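Side-chain contacts in sesquisabinene B synthase 2 (Santalum album, PDB 6A2A), which probably cyclises farnesyl diphosphate to the sesquiterpene sesquisabinene B, with magnesium or manganese ions as cofactor: residues 103-108 against 134-139; 126-131 against 140-145. All blocks are in the same frame, centred on the assembly; numbering follows the deposited sequence.

Contact 1. Residues 103-108 against 134-139; sequences EAVVMV and NGIFVP
Asn134 and Ile136, which flank the glycine of the Schellman motif ending helix 121-133, pack on Val105 of helix 98-110. The motif is identified by two backbone bonds, Ile136 N to Met131 O and Gly135 N to Arg132 O, and by the positive phi of Gly135 (87°), at which a side chain would collide with the carbonyl O of Asn134. The contact itself is carried by side chains and contains no hydrogen bond. Val105 divides its two methyl groups between the partners. Its CG1, anti to the backbone N (chi1 163°), reaches Ile136 CD1 at 3.8 Å and lies 3.9 Å from Asn134 CB. The other branch, CG2, sits against the amide, 3.9 Å from Asn134 ND2. That nitrogen is hydrogen-bonded to Ile130 O, one helical turn back, so the valine meets an amide group already tied to the backbone. Ile136 and Val105 run past each other in opposite directions, and the isoleucine touches with the end of its chain. The same CD1 is 4.5 Å from Val106 CG2, a looser approach at the border of the contact. With an alanine here, both methyl branches are removed, and Ile136 CD1 and the Asn134 side chain would probably lose most of the cover they have from residues 103-108. Val105 also touches Ile85 of helix 78-90 and Ile130 of helix 121-133, which places it where three helices meet. A buried aliphatic residue of one helix packed against the Schellman turn of the next thus joins consecutive helices in the largely helical N-terminal domain of this plant terpene synthase.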
loop_
_atom_site.group_PDB
_atom_site.type_symbol
_atom_site.label_atom_id
_atom_site.label_comp_id
_atom_site.label_asym_id
_atom_site.label_seq_id
_atom_site.Cartn_x
_atom_site.Cartn_y
_atom_site.Cartn_z
ATOM N N GLU A 103 -31.620 24.543 -5.348
ATOM C CA GLU A 103 -32.432 25.679 -4.903
ATOM C C GLU A 103 -32.759 26.545 -6.113
ATOM O O GLU A 103 -33.890 26.925 -6.291
ATOM C CB GLU A 103 -31.711 26.412 -3.768
ATOM C CG GLU A 103 -31.647 25.542 -2.512
ATOM C CD GLU A 103 -31.175 26.191 -1.226
ATOM O OE1 GLU A 103 -30.187 26.955 -1.266
ATOM O OE2 GLU A 103 -31.794 25.906 -0.178
ATOM N N ALA A 104 -31.807 26.716 -7.020
ATOM C CA ALA A 104 -32.115 27.414 -8.264
ATOM C C ALA A 104 -33.183 26.673 -9.059
ATOM O O ALA A 104 -34.088 27.301 -9.562
ATOM C CB ALA A 104 -30.850 27.663 -9.077
ATOM N N VAL A 105 -33.097 25.334 -9.178
ATOM C CA VAL A 105 -34.023 24.565 -9.982
ATOM C C VAL A 105 -35.433 24.635 -9.395
ATOM O O VAL A 105 -36.419 24.735 -10.130
ATOM C CB VAL A 105 -33.548 23.103 -10.077
ATOM C CG1 VAL A 105 -34.635 22.154 -10.550
ATOM C CG2 VAL A 105 -32.338 23.053 -10.977
ATOM N N VAL A 106 -35.497 24.522 -8.088
ATOM C CA VAL A 106 -36.795 24.599 -7.371
ATOM C C VAL A 106 -37.455 25.968 -7.653
ATOM O O VAL A 106 -38.609 26.026 -8.094
ATOM C CB VAL A 106 -36.600 24.372 -5.860
ATOM C CG1 VAL A 106 -37.868 24.696 -5.079
ATOM C CG2 VAL A 106 -36.150 22.946 -5.550
ATOM N N MET A 107 -36.709 27.015 -7.405
ATOM C CA MET A 107 -37.113 28.434 -7.774
ATOM C C MET A 107 -37.693 28.480 -9.189
ATOM O O MET A 107 -38.855 28.898 -9.404
ATOM C CB MET A 107 -35.913 29.380 -7.710
ATOM C CG MET A 107 -35.683 30.028 -6.348
ATOM S SD MET A 107 -36.397 31.689 -6.215
ATOM C CE MET A 107 -37.188 31.579 -4.608
ATOM N N VAL A 108 -36.946 28.000 -10.195
ATOM C CA VAL A 108 -37.481 28.007 -11.526
ATOM C C VAL A 108 -38.768 27.169 -11.567
ATOM O O VAL A 108 -39.697 27.498 -12.343
ATOM C CB VAL A 108 -36.447 27.561 -12.591
ATOM C CG1 VAL A 108 -37.047 27.436 -13.962
ATOM C CG2 VAL A 108 -35.263 28.496 -12.642
ATOM N N ASN A 134 -33.509 16.605 -11.799
ATOM C CA ASN A 134 -33.521 16.960 -10.384
ATOM C C ASN A 134 -34.752 16.407 -9.658
ATOM O O ASN A 134 -35.043 16.845 -8.565
ATOM C CB ASN A 134 -33.427 18.471 -10.199
ATOM C CG ASN A 134 -32.035 18.969 -10.440
ATOM O OD1 ASN A 134 -31.235 18.963 -9.519
ATOM N ND2 ASN A 134 -31.702 19.313 -11.672
ATOM N N GLY A 135 -35.479 15.492 -10.240
ATOM C CA GLY A 135 -36.492 14.781 -9.488
ATOM C C GLY A 135 -37.824 15.515 -9.474
ATOM O O GLY A 135 -38.707 15.201 -8.654
ATOM N N ILE A 136 -37.986 16.451 -10.399
ATOM C CA ILE A 136 -39.210 17.269 -10.509
ATOM C C ILE A 136 -39.876 16.899 -11.830
ATOM O O ILE A 136 -39.317 17.124 -12.937
ATOM C CB ILE A 136 -38.870 18.766 -10.367
ATOM C CG1 ILE A 136 -38.380 19.121 -8.971
ATOM C CG2 ILE A 136 -40.062 19.622 -10.754
ATOM C CD1 ILE A 136 -37.585 20.389 -8.911
ATOM N N PHE A 137 -41.042 16.255 -11.749
ATOM C CA PHE A 137 -41.666 15.692 -12.874
ATOM C C PHE A 137 -42.222 16.782 -13.805
ATOM O O PHE A 137 -42.747 17.792 -13.334
ATOM C CB PHE A 137 -42.850 14.820 -12.460
ATOM C CG PHE A 137 -43.452 14.064 -13.599
ATOM C CD1 PHE A 137 -42.776 12.985 -14.144
ATOM C CD2 PHE A 137 -44.638 14.457 -14.192
ATOM C CE1 PHE A 137 -43.301 12.298 -15.222
ATOM C CE2 PHE A 137 -45.162 13.756 -15.267
ATOM C CZ PHE A 137 -44.491 12.676 -15.779
ATOM N N VAL A 138 -42.078 16.543 -15.099
ATOM C CA VAL A 138 -42.644 17.352 -16.166
ATOM C C VAL A 138 -43.186 16.341 -17.135
ATOM O O VAL A 138 -42.469 15.416 -17.440
ATOM C CB VAL A 138 -41.619 18.272 -16.859
ATOM C CG1 VAL A 138 -42.268 19.043 -17.992
ATOM C CG2 VAL A 138 -40.969 19.233 -15.901
ATOM N N PRO A 139 -44.434 16.477 -17.576
ATOM C CA PRO A 139 -45.048 15.542 -18.458
ATOM C C PRO A 139 -44.536 15.648 -19.901
ATOM O O PRO A 139 -44.124 16.734 -20.328
ATOM C CB PRO A 139 -46.552 15.864 -18.450
ATOM C CG PRO A 139 -46.607 17.274 -18.008
ATOM C CD PRO A 139 -45.388 17.515 -17.161
#

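Contact 2. Residues 126-131 against 140-145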
loop_
_atom_site.group_PDB
_atom_site.type_symbol
_atom_site.label_atom_id
_atom_site.label_comp_id
_atom_site.label_asym_id
_atom_site.label_seq_id
_atom_site.Cartn_x
_atom_site.Cartn_y
_atom_site.Cartn_z
ATOM N N LEU A 126 -35.032 22.212 -22.458
ATOM C CA LEU A 126 -34.118 22.424 -21.363
ATOM C C LEU A 126 -34.856 22.340 -20.010
ATOM O O LEU A 126 -34.403 21.693 -19.070
ATOM C CB LEU A 126 -33.371 23.747 -21.516
ATOM C CG LEU A 126 -32.305 24.014 -20.471
ATOM C CD1 LEU A 126 -31.169 22.978 -20.558
ATOM C CD2 LEU A 126 -31.717 25.388 -20.596
ATOM N N ARG A 127 -35.995 22.998 -19.895
ATOM C CA ARG A 127 -36.709 22.944 -18.644
ATOM C C ARG A 127 -37.119 21.494 -18.324
ATOM O O ARG A 127 -36.966 21.069 -17.176
ATOM C CB ARG A 127 -37.954 23.841 -18.755
ATOM C CG ARG A 127 -38.745 23.955 -17.458
ATOM C CD ARG A 127 -40.006 24.783 -17.689
ATOM N NE ARG A 127 -40.867 24.684 -16.505
ATOM C CZ ARG A 127 -41.862 23.829 -16.376
ATOM N NH1 ARG A 127 -42.086 22.894 -17.283
ATOM N NH2 ARG A 127 -42.654 23.929 -15.320
ATOM N N PHE A 128 -37.666 20.799 -19.298
ATOM C CA PHE A 128 -38.065 19.415 -19.157
ATOM C C PHE A 128 -36.890 18.596 -18.623
ATOM O O PHE A 128 -37.010 17.809 -17.637
ATOM C CB PHE A 128 -38.562 18.848 -20.480
ATOM C CG PHE A 128 -38.863 17.364 -20.472
ATOM C CD1 PHE A 128 -37.858 16.421 -20.698
ATOM C CD2 PHE A 128 -40.140 16.887 -20.202
ATOM C CE1 PHE A 128 -38.142 15.067 -20.685
ATOM C CE2 PHE A 128 -40.415 15.531 -20.167
ATOM C CZ PHE A 128 -39.411 14.616 -20.414
ATOM N N ARG A 129 -35.739 18.803 -19.242
ATOM C CA ARG A 129 -34.571 17.977 -18.848
ATOM C C ARG A 129 -34.056 18.323 -17.456
ATOM O O ARG A 129 -33.801 17.392 -16.658
ATOM C CB ARG A 129 -33.449 18.071 -19.885
ATOM C CG ARG A 129 -32.176 17.360 -19.435
ATOM C CD ARG A 129 -31.215 17.116 -20.594
ATOM N NE ARG A 129 -30.656 18.373 -21.118
ATOM C CZ ARG A 129 -29.727 19.101 -20.565
ATOM N NH1 ARG A 129 -29.172 18.753 -19.410
ATOM N NH2 ARG A 129 -29.322 20.220 -21.190
ATOM N N ILE A 130 -33.835 19.600 -17.142
ATOM C CA ILE A 130 -33.248 20.005 -15.906
ATOM C C ILE A 130 -34.184 19.618 -14.763
ATOM O O ILE A 130 -33.723 19.229 -13.694
ATOM C CB ILE A 130 -32.922 21.513 -15.854
ATOM C CG1 ILE A 130 -31.993 21.962 -16.989
ATOM C CG2 ILE A 130 -32.337 21.875 -14.507
ATOM C CD1 ILE A 130 -30.566 21.533 -16.821
ATOM N N MET A 131 -35.466 19.862 -14.967
ATOM C CA MET A 131 -36.470 19.437 -13.933
ATOM C C MET A 131 -36.353 17.924 -13.652
ATOM O O MET A 131 -36.163 17.532 -12.482
ATOM C CB MET A 131 -37.874 19.792 -14.389
ATOM C CG MET A 131 -38.171 21.296 -14.413
ATOM S SD MET A 131 -37.914 22.131 -12.883
ATOM C CE MET A 131 -37.804 23.838 -13.426
ATOM N N GLN A 140 -44.566 14.556 -20.610
ATOM C CA GLN A 140 -44.137 14.532 -22.007
ATOM C C GLN A 140 -45.088 15.407 -22.841
ATOM O O GLN A 140 -44.742 15.817 -23.924
ATOM C CB GLN A 140 -44.129 13.151 -22.643
ATOM C CG GLN A 140 -45.485 12.455 -22.731
ATOM C CD GLN A 140 -45.524 11.257 -23.631
ATOM O OE1 GLN A 140 -44.552 10.880 -24.285
ATOM N NE2 GLN A 140 -46.686 10.628 -23.697
ATOM N N ASP A 141 -46.312 15.616 -22.347
ATOM C CA ASP A 141 -47.297 16.483 -23.016
ATOM C C ASP A 141 -46.822 17.908 -23.324
ATOM O O ASP A 141 -47.389 18.572 -24.222
ATOM C CB ASP A 141 -48.551 16.550 -22.095
ATOM C CG ASP A 141 -49.103 15.152 -21.753
ATOM O OD1 ASP A 141 -48.430 14.383 -20.973
ATOM O OD2 ASP A 141 -50.205 14.832 -22.258
ATOM N N VAL A 142 -45.870 18.424 -22.569
ATOM C CA VAL A 142 -45.278 19.738 -22.877
ATOM C C VAL A 142 -44.775 19.812 -24.326
ATOM O O VAL A 142 -44.618 20.968 -24.836
ATOM C CB VAL A 142 -44.152 20.159 -21.924
ATOM C CG1 VAL A 142 -44.620 20.257 -20.486
ATOM C CG2 VAL A 142 -42.910 19.278 -22.098
ATOM N N PHE A 143 -44.504 18.687 -24.994
ATOM C CA PHE A 143 -43.969 18.716 -26.356
ATOM C C PHE A 143 -45.088 18.659 -27.377
ATOM O O PHE A 143 -44.792 18.841 -28.548
ATOM C CB PHE A 143 -42.941 17.607 -26.612
ATOM C CG PHE A 143 -41.719 17.784 -25.770
ATOM C CD1 PHE A 143 -40.800 18.793 -26.031
ATOM C CD2 PHE A 143 -41.492 16.954 -24.685
ATOM C CE1 PHE A 143 -39.690 18.961 -25.233
ATOM C CE2 PHE A 143 -40.398 17.144 -23.879
ATOM C CZ PHE A 143 -39.493 18.144 -24.149
ATOM N N GLU A 144 -46.373 18.506 -26.952
ATOM C CA GLU A 144 -47.443 18.184 -27.935
ATOM C C GLU A 144 -47.610 19.340 -28.941
ATOM O O GLU A 144 -47.924 19.105 -30.088
ATOM C CB GLU A 144 -48.783 17.928 -27.234
ATOM C CG GLU A 144 -49.926 17.666 -28.205
ATOM C CD GLU A 144 -49.834 16.325 -28.920
ATOM O OE1 GLU A 144 -50.049 16.282 -30.164
ATOM O OE2 GLU A 144 -49.537 15.307 -28.231
ATOM N N ARG A 145 -47.463 20.553 -28.440
ATOM C CA ARG A 145 -47.647 21.760 -29.227
ATOM C C ARG A 145 -46.639 21.958 -30.322
ATOM O O ARG A 145 -46.826 22.779 -31.169
ATOM C CB ARG A 145 -47.739 22.984 -28.361
ATOM C CG ARG A 145 -46.436 23.607 -28.050
ATOM C CD ARG A 145 -46.586 24.779 -27.129
ATOM N NE ARG A 145 -47.490 24.510 -26.042
ATOM C CZ ARG A 145 -48.483 25.300 -25.654
ATOM N NH1 ARG A 145 -48.714 26.454 -26.240
ATOM N NH2 ARG A 145 -49.232 24.924 -24.651
#
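One face of the Phe128 ring receives the edge of Phe143, whose own ring has Val142 CG2 over one face, while Val142 and Gln140 approach Phe128 obliquely. The aromatic pair is T-shaped (edge-to-face), with centroids 5.2 Å apart and planes at 64°. It fastens a short 3-10 segment, 140-145, back onto helix 121-133, within the helical N-terminal domain. The 3-10 character follows from the bonds Phe143 N to Gln140 O and Glu144 N to Asp141 O, each spanning three residues.

Phe143 presents its CE2-CZ edge. CE2 lies 3.7 Å from Phe128 CD2, above the plane but displaced toward the rim, and CZ continues down to the base of the side chain, 3.9 Å from Phe128 CB. Phe128 CG is anti to the backbone N (chi1 174°), which carries the ring out from the helix toward the 3-10 segment. Val142 CG2 stands between its backbone N and carbonyl carbon, and from there it touches Phe128 CD2 at 4.1 Å besides covering Phe143.

Leu180 of helix 178-192 touches both phenylalanines, while Ala169 and Leu166 of helix 160-170 add to Phe128 and Phe143 respectively, so the pair is buried between helices. The Gln140 side chain starts away from Phe128, and its OE1 accepts a hydrogen bond from Ile179 N and its NE2 gives one to Asp178 OD1. Its backbone nevertheless takes part in the packing, for Gln140 CA lies 4.3 Å from Phe128 CE2.

How the contacts relate
From the N terminus the order is 103-108, 126-131, 134-139, 140-145, so the two contacts cross rather than nest. Contact 1 closes a span of 25 intervening residues, including the whole of helix 121-133; contact 2 closes only eight, the end of that helix and the loop after it. Their centres are about 12 Å apart, and they touch directly: Val138 CG2 packs on Met131 CB at 3.5 Å, and Met131 CE lies 3.7 Å from Val105 O. Helix 121-133 and its trailing loop are thereby tied to helix 98-110 through contact 1, while contact 2 folds the loop's continuation back beside helices 160-170 and 178-192.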